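Local coordinates for histidine acid phosphatase (Bifidobacterium longum subsp. infantis, PDB 6RXD), which removes phosphate by hydrolysis from inositol hexakisphosphate (phytate) as a histidine acid phytase and probably also dephosphorylates 2,3-bisphosphoglycerate, at residues P36-S41 with L379-A384; G131-Q136 with A393-A398. One frame throughout, in Å; residues are numbered along the deposited sequence.

Contact 1 (P36-S41 with L379-A384)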
loop_
_atom_site.group_PDB
_atom_site.type_symbol
_atom_site.label_atom_id
_atom_site.label_comp_id
_atom_site.label_asym_id
_atom_site.label_seq_id
_atom_site.Cartn_x
_atom_site.Cartn_y
_atom_site.Cartn_z
ATOM N N PRO A 36 -14.794 -0.461 25.801
ATOM C CA PRO A 36 -13.966 -1.141 24.798
ATOM C C PRO A 36 -13.708 -2.611 25.135
ATOM O O PRO A 36 -13.426 -2.928 26.295
ATOM C CB PRO A 36 -12.648 -0.364 24.862
ATOM C CG PRO A 36 -12.604 0.190 26.266
ATOM C CD PRO A 36 -14.033 0.552 26.561
ATOM N N ILE A 37 -13.803 -3.497 24.140
ATOM C CA ILE A 37 -13.427 -4.904 24.340
ATOM C C ILE A 37 -12.403 -5.443 23.327
ATOM O O ILE A 37 -11.785 -6.476 23.566
ATOM C CB ILE A 37 -14.641 -5.849 24.335
ATOM C CG1 ILE A 37 -15.413 -5.734 23.017
ATOM C CG2 ILE A 37 -15.559 -5.558 25.526
ATOM C CD1 ILE A 37 -16.355 -6.914 22.768
ATOM N N TYR A 38 -12.228 -4.768 22.192
ATOM C CA TYR A 38 -11.353 -5.307 21.158
ATOM C C TYR A 38 -10.958 -4.218 20.177
ATOM O O TYR A 38 -11.711 -3.267 19.965
ATOM C CB TYR A 38 -12.072 -6.458 20.423
ATOM C CG TYR A 38 -11.228 -7.163 19.380
ATOM C CD1 TYR A 38 -10.183 -8.013 19.753
ATOM C CD2 TYR A 38 -11.485 -6.993 18.021
ATOM C CE1 TYR A 38 -9.401 -8.658 18.790
ATOM C CE2 TYR A 38 -10.721 -7.636 17.061
ATOM C CZ TYR A 38 -9.683 -8.453 17.443
ATOM O OH TYR A 38 -8.929 -9.077 16.462
ATOM N N THR A 39 -9.779 -4.346 19.582
ATOM C CA THR A 39 -9.453 -3.512 18.427
ATOM C C THR A 39 -8.632 -4.315 17.430
ATOM O O THR A 39 -8.012 -5.306 17.800
ATOM C CB THR A 39 -8.707 -2.229 18.838
ATOM O OG1 THR A 39 -8.597 -1.354 17.705
ATOM C CG2 THR A 39 -7.309 -2.548 19.384
ATOM N N GLU A 40 -8.631 -3.918 16.161
ATOM C CA GLU A 40 -7.840 -4.665 15.186
ATOM C C GLU A 40 -7.503 -3.812 13.983
ATOM O O GLU A 40 -8.108 -2.770 13.760
ATOM C CB GLU A 40 -8.570 -5.926 14.732
ATOM C CG GLU A 40 -9.885 -5.649 14.046
ATOM C CD GLU A 40 -10.527 -6.903 13.526
ATOM O OE1 GLU A 40 -9.797 -7.828 13.110
ATOM O OE2 GLU A 40 -11.774 -6.974 13.549
ATOM N N SER A 41 -6.530 -4.271 13.209
ATOM C CA SER A 41 -6.029 -3.466 12.105
ATOM C C SER A 41 -5.474 -4.323 10.989
ATOM O O SER A 41 -5.115 -5.487 11.189
ATOM C CB SER A 41 -4.912 -2.557 12.610
ATOM O OG SER A 41 -3.760 -3.330 12.880
ATOM N N LEU A 379 -13.942 -10.343 11.138
ATOM C CA LEU A 379 -15.146 -10.637 11.909
ATOM C C LEU A 379 -14.896 -11.774 12.894
ATOM O O LEU A 379 -15.344 -11.728 14.043
ATOM C CB LEU A 379 -16.309 -10.977 10.970
ATOM C CG LEU A 379 -16.755 -9.785 10.114
ATOM C CD1 LEU A 379 -17.592 -10.243 8.926
ATOM C CD2 LEU A 379 -17.521 -8.751 10.945
ATOM N N ASN A 380 -14.166 -12.792 12.447
ATOM C CA ASN A 380 -13.929 -13.970 13.283
ATOM C C ASN A 380 -13.128 -13.673 14.547
ATOM O O ASN A 380 -13.358 -14.290 15.586
ATOM C CB ASN A 380 -13.234 -15.076 12.486
ATOM C CG ASN A 380 -14.170 -15.789 11.529
ATOM O OD1 ASN A 380 -15.389 -15.739 11.683
ATOM N ND2 ASN A 380 -13.599 -16.464 10.532
ATOM N N THR A 381 -12.168 -12.760 14.458
ATOM C CA THR A 381 -11.372 -12.418 15.632
ATOM C C THR A 381 -12.182 -11.591 16.631
ATOM O O THR A 381 -11.909 -11.625 17.835
ATOM C CB THR A 381 -10.037 -11.702 15.283
ATOM O OG1 THR A 381 -10.309 -10.489 14.581
ATOM C CG2 THR A 381 -9.127 -12.589 14.444
ATOM N N ILE A 382 -13.175 -10.849 16.142
ATOM C CA ILE A 382 -14.098 -10.178 17.047
ATOM C C ILE A 382 -14.897 -11.246 17.792
ATOM O O ILE A 382 -14.997 -11.206 19.019
ATOM C CB ILE A 382 -15.052 -9.220 16.312
ATOM C CG1 ILE A 382 -14.270 -8.060 15.707
ATOM C CG2 ILE A 382 -16.112 -8.672 17.274
ATOM C CD1 ILE A 382 -15.118 -7.186 14.752
ATOM N N ASP A 383 -15.457 -12.207 17.057
ATOM C CA ASP A 383 -16.197 -13.297 17.694
ATOM C C ASP A 383 -15.356 -14.017 18.751
ATOM O O ASP A 383 -15.850 -14.320 19.842
ATOM C CB ASP A 383 -16.687 -14.315 16.661
ATOM C CG ASP A 383 -17.850 -13.813 15.839
ATOM O OD1 ASP A 383 -18.601 -12.925 16.305
ATOM O OD2 ASP A 383 -18.021 -14.327 14.710
ATOM N N ALA A 384 -14.091 -14.297 18.443
ATOM C CA ALA A 384 -13.231 -15.004 19.402
ATOM C C ALA A 384 -13.146 -14.264 20.737
ATOM O O ALA A 384 -13.159 -14.877 21.805
ATOM C CB ALA A 384 -11.836 -15.211 18.830
#

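Contact 2 (G131-Q136 with A393-A398)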
loop_
_atom_site.group_PDB
_atom_site.type_symbol
_atom_site.label_atom_id
_atom_site.label_comp_id
_atom_site.label_asym_id
_atom_site.label_seq_id
_atom_site.Cartn_x
_atom_site.Cartn_y
_atom_site.Cartn_z
ATOM N N GLY A 131 -4.985 -9.544 29.151
ATOM C CA GLY A 131 -5.404 -9.521 27.759
ATOM C C GLY A 131 -4.180 -9.572 26.869
ATOM O O GLY A 131 -3.156 -8.986 27.216
ATOM N N THR A 132 -4.263 -10.270 25.739
ATOM C CA THR A 132 -3.086 -10.424 24.887
ATOM C C THR A 132 -3.223 -9.748 23.525
ATOM O O THR A 132 -4.334 -9.525 23.018
ATOM C CB THR A 132 -2.691 -11.905 24.697
ATOM O OG1 THR A 132 -3.749 -12.601 24.031
ATOM C CG2 THR A 132 -2.423 -12.564 26.053
ATOM N N ILE A 133 -2.075 -9.435 22.937
ATOM C CA ILE A 133 -2.023 -8.759 21.642
ATOM C C ILE A 133 -1.412 -9.701 20.606
ATOM O O ILE A 133 -0.362 -10.301 20.852
ATOM C CB ILE A 133 -1.146 -7.500 21.740
ATOM C CG1 ILE A 133 -1.767 -6.486 22.709
ATOM C CG2 ILE A 133 -0.929 -6.863 20.368
ATOM C CD1 ILE A 133 -0.886 -5.272 22.973
ATOM N N ALA A 134 -2.057 -9.844 19.452
ATOM C CA ALA A 134 -1.506 -10.692 18.387
ATOM C C ALA A 134 -0.968 -9.835 17.261
ATOM O O ALA A 134 -1.700 -9.019 16.706
ATOM C CB ALA A 134 -2.569 -11.653 17.857
ATOM N N TYR A 135 0.312 -10.009 16.937
ATOM C CA TYR A 135 0.919 -9.334 15.794
ATOM C C TYR A 135 1.022 -10.324 14.649
ATOM O O TYR A 135 1.438 -11.464 14.850
ATOM C CB TYR A 135 2.323 -8.836 16.158
ATOM C CG TYR A 135 2.346 -7.593 17.017
ATOM C CD1 TYR A 135 2.123 -6.343 16.456
ATOM C CD2 TYR A 135 2.609 -7.664 18.382
ATOM C CE1 TYR A 135 2.148 -5.199 17.225
ATOM C CE2 TYR A 135 2.632 -6.513 19.167
ATOM C CZ TYR A 135 2.404 -5.290 18.573
ATOM O OH TYR A 135 2.424 -4.137 19.321
ATOM N N GLN A 136 0.635 -9.903 13.450
ATOM C CA GLN A 136 0.697 -10.792 12.295
ATOM C C GLN A 136 1.282 -10.083 11.099
ATOM O O GLN A 136 1.096 -8.880 10.939
ATOM C CB GLN A 136 -0.698 -11.297 11.920
ATOM C CG GLN A 136 -1.375 -12.096 13.021
ATOM C CD GLN A 136 -2.742 -12.620 12.609
ATOM O OE1 GLN A 136 -3.218 -12.363 11.500
ATOM N NE2 GLN A 136 -3.380 -13.352 13.510
ATOM N N ALA A 393 -6.465 -7.556 20.838
ATOM C CA ALA A 393 -6.107 -6.845 19.607
ATOM C C ALA A 393 -5.379 -7.737 18.626
ATOM O O ALA A 393 -4.584 -8.596 19.019
ATOM C CB ALA A 393 -5.251 -5.602 19.931
ATOM N N THR A 394 -5.647 -7.527 17.337
ATOM C CA THR A 394 -4.901 -8.210 16.296
ATOM C C THR A 394 -4.401 -7.133 15.355
ATOM O O THR A 394 -5.207 -6.435 14.737
ATOM C CB THR A 394 -5.788 -9.213 15.538
ATOM O OG1 THR A 394 -6.392 -10.117 16.476
ATOM C CG2 THR A 394 -4.958 -10.011 14.543
ATOM N N PHE A 395 -3.078 -6.970 15.286
ATOM C CA PHE A 395 -2.455 -5.965 14.422
ATOM C C PHE A 395 -1.752 -6.676 13.266
ATOM O O PHE A 395 -0.816 -7.455 13.483
ATOM C CB PHE A 395 -1.438 -5.124 15.207
ATOM C CG PHE A 395 -2.037 -4.323 16.343
ATOM C CD1 PHE A 395 -3.142 -3.509 16.136
ATOM C CD2 PHE A 395 -1.483 -4.385 17.612
ATOM C CE1 PHE A 395 -3.683 -2.759 17.187
ATOM C CE2 PHE A 395 -2.015 -3.649 18.667
ATOM C CZ PHE A 395 -3.117 -2.829 18.453
ATOM N N ARG A 396 -2.211 -6.417 12.041
ATOM C CA ARG A 396 -1.746 -7.149 10.859
ATOM C C ARG A 396 -1.013 -6.222 9.904
ATOM O O ARG A 396 -1.396 -5.056 9.756
ATOM C CB ARG A 396 -2.935 -7.744 10.091
ATOM C CG ARG A 396 -3.874 -8.643 10.890
ATOM C CD ARG A 396 -5.132 -8.861 10.079
ATOM N NE ARG A 396 -6.143 -9.680 10.757
ATOM C CZ ARG A 396 -7.084 -9.195 11.559
ATOM N NH1 ARG A 396 -7.146 -7.893 11.807
ATOM N NH2 ARG A 396 -7.969 -10.019 12.116
ATOM N N PHE A 397 0.012 -6.761 9.241
ATOM C CA PHE A 397 0.880 -5.977 8.358
ATOM C C PHE A 397 1.075 -6.687 7.035
ATOM O O PHE A 397 1.423 -7.863 7.001
ATOM C CB PHE A 397 2.220 -5.705 9.053
ATOM C CG PHE A 397 2.050 -4.935 10.319
ATOM C CD1 PHE A 397 2.100 -3.552 10.311
ATOM C CD2 PHE A 397 1.711 -5.594 11.503
ATOM C CE1 PHE A 397 1.877 -2.827 11.465
ATOM C CE2 PHE A 397 1.482 -4.880 12.664
ATOM C CZ PHE A 397 1.560 -3.499 12.652
ATOM N N ALA A 398 0.817 -5.972 5.942
ATOM C CA ALA A 398 0.732 -6.610 4.638
ATOM C C ALA A 398 1.077 -5.641 3.510
ATOM O O ALA A 398 2.035 -4.883 3.617
ATOM C CB ALA A 398 -0.668 -7.231 4.441
HETATM O O HOH W 1 -5.394 -12.281 10.023
#

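Contact 1 (P36-S41 with L379-A384)
Tyr38 reaches from strand 36-41 to Thr381 and Ile382 on helix 379-384, and Glu40, two residues further along the strand, meets the same pair. The two segments run nearly antiparallel, at 154°, and their axes come within 9.1 Å of each other at the closest point, a gap bridged by side chains. From CB, the Tyr38 side chain leaves with CG anti to the backbone N (chi1 -176°), which carries the ring out toward the helix. Along one edge CD2 lies 3.8 Å from Ile382 CG1, and CE2 touches that same methylene. Across the ring, CE1 is 4.0 Å from Thr381 O, which sits over one face, offset toward the rim. At the tip, Tyr38 OH forms a 2.7 Å hydrogen bond with Thr381 OG1, and it is also hydrogen-bonded to Thr394 OG1. Thr381 OG1 in turn bonds to Asp377 O, one helical turn back, so the helix backbone positions the hydroxyl that Tyr38 meets. A phenylalanine in place of Tyr38 would probably leave Thr381 OG1 and Thr394 OG1 without the hydroxyl that links them. Glu40 extends beyond CG, and its carboxylate divides its work: OE2 lies in the plane of the Tyr38 ring at its edge and 3.5 Å from Ile382 CG1, whereas OE1, 3.1 Å from Thr381 OG1, has its stronger partner in Arg396, a salt bridge that would partly offset the buried charge. Near the start of the segment, Ile37 and Tyr38 both face Val450 in a classic beta bulge. A helix lying against the central sheet, bound through alternate strand residues, is what the layered alpha/beta domain of the histidine phosphatase superfamily would lead one to expect.

Contact 2 (G131-Q136 with A393-A398)
Ala134 and Gln136 each hydrogen-bond through both N and O to strand 393-398, whose direction differs from theirs by 11°. Ala134 N donates to Ala393 O at 2.9 Å in an almost straight bond (176° at the hydrogen), and Ala134 O accepts from Phe395 N. Gln136 N donates to Phe395 O at 2.8 Å; the last bond, Phe397 N to Gln136 O, is more bent, at 132°. Weaker CA-H...O contacts supplement these, among them Thr394 CA to Ala134 O at 3.3 Å. Ala393 N is buried here without a partner in the model.

This bonding of alternate residues to both flanking positions is that of parallel strands, and the pair lies inside a sheet with helices on both faces. Ile133, Tyr135, Ala393 and Phe395 face helices 120-129 and 141-157, while Thr394 and Arg396 face helix 372-386.

Among the apolar contacts, Phe395 CD2 is shared: Ile133 CG2 and Tyr135 CE1 each approach it to 3.7 Å. The Tyr135 and Phe395 side chains lie side by side, their ring planes oblique. Phe397 CE2 reaches the edge of the Tyr135 ring, near its plane, 4.1 Å from CD1.

The polar side-chain contacts lie on the face of Gln136, Thr394 and Arg396. A water accepts from Arg396 NE at 2.8 Å, in the guanidinium plane, and donates to Gln136 OE1. Thr394 CG2 sits over the centre of one guanidinium face and also packs against Gln136 NE2, 3.8 Å away. A salt bridge from Arg396 NH2 to Asp377 holds the guanidinium's far end.

In the fold
From the N terminus, strand 34-44 supplies the first half of contact 1, and strand 132-137 then supplies the first half of contact 2. The chain returns only after long excursions, about half of them helical: helix 372-386 closes contact 1 over a loop of 337 residues, and the next element, strand 391-398, closes contact 2 over 256. The segments alternate, so the two loops cross rather than nest. Strand 391-398 lies between strands 34-44 and 132-137 in the sheet, and the contact centres are 10 Å apart. Contact 2 thus joins neighbouring strands within the sheet, whereas contact 1 fastens a helix to it; side chains of Tyr38 and Glu40 reach strand 391-398 directly and so connect the two.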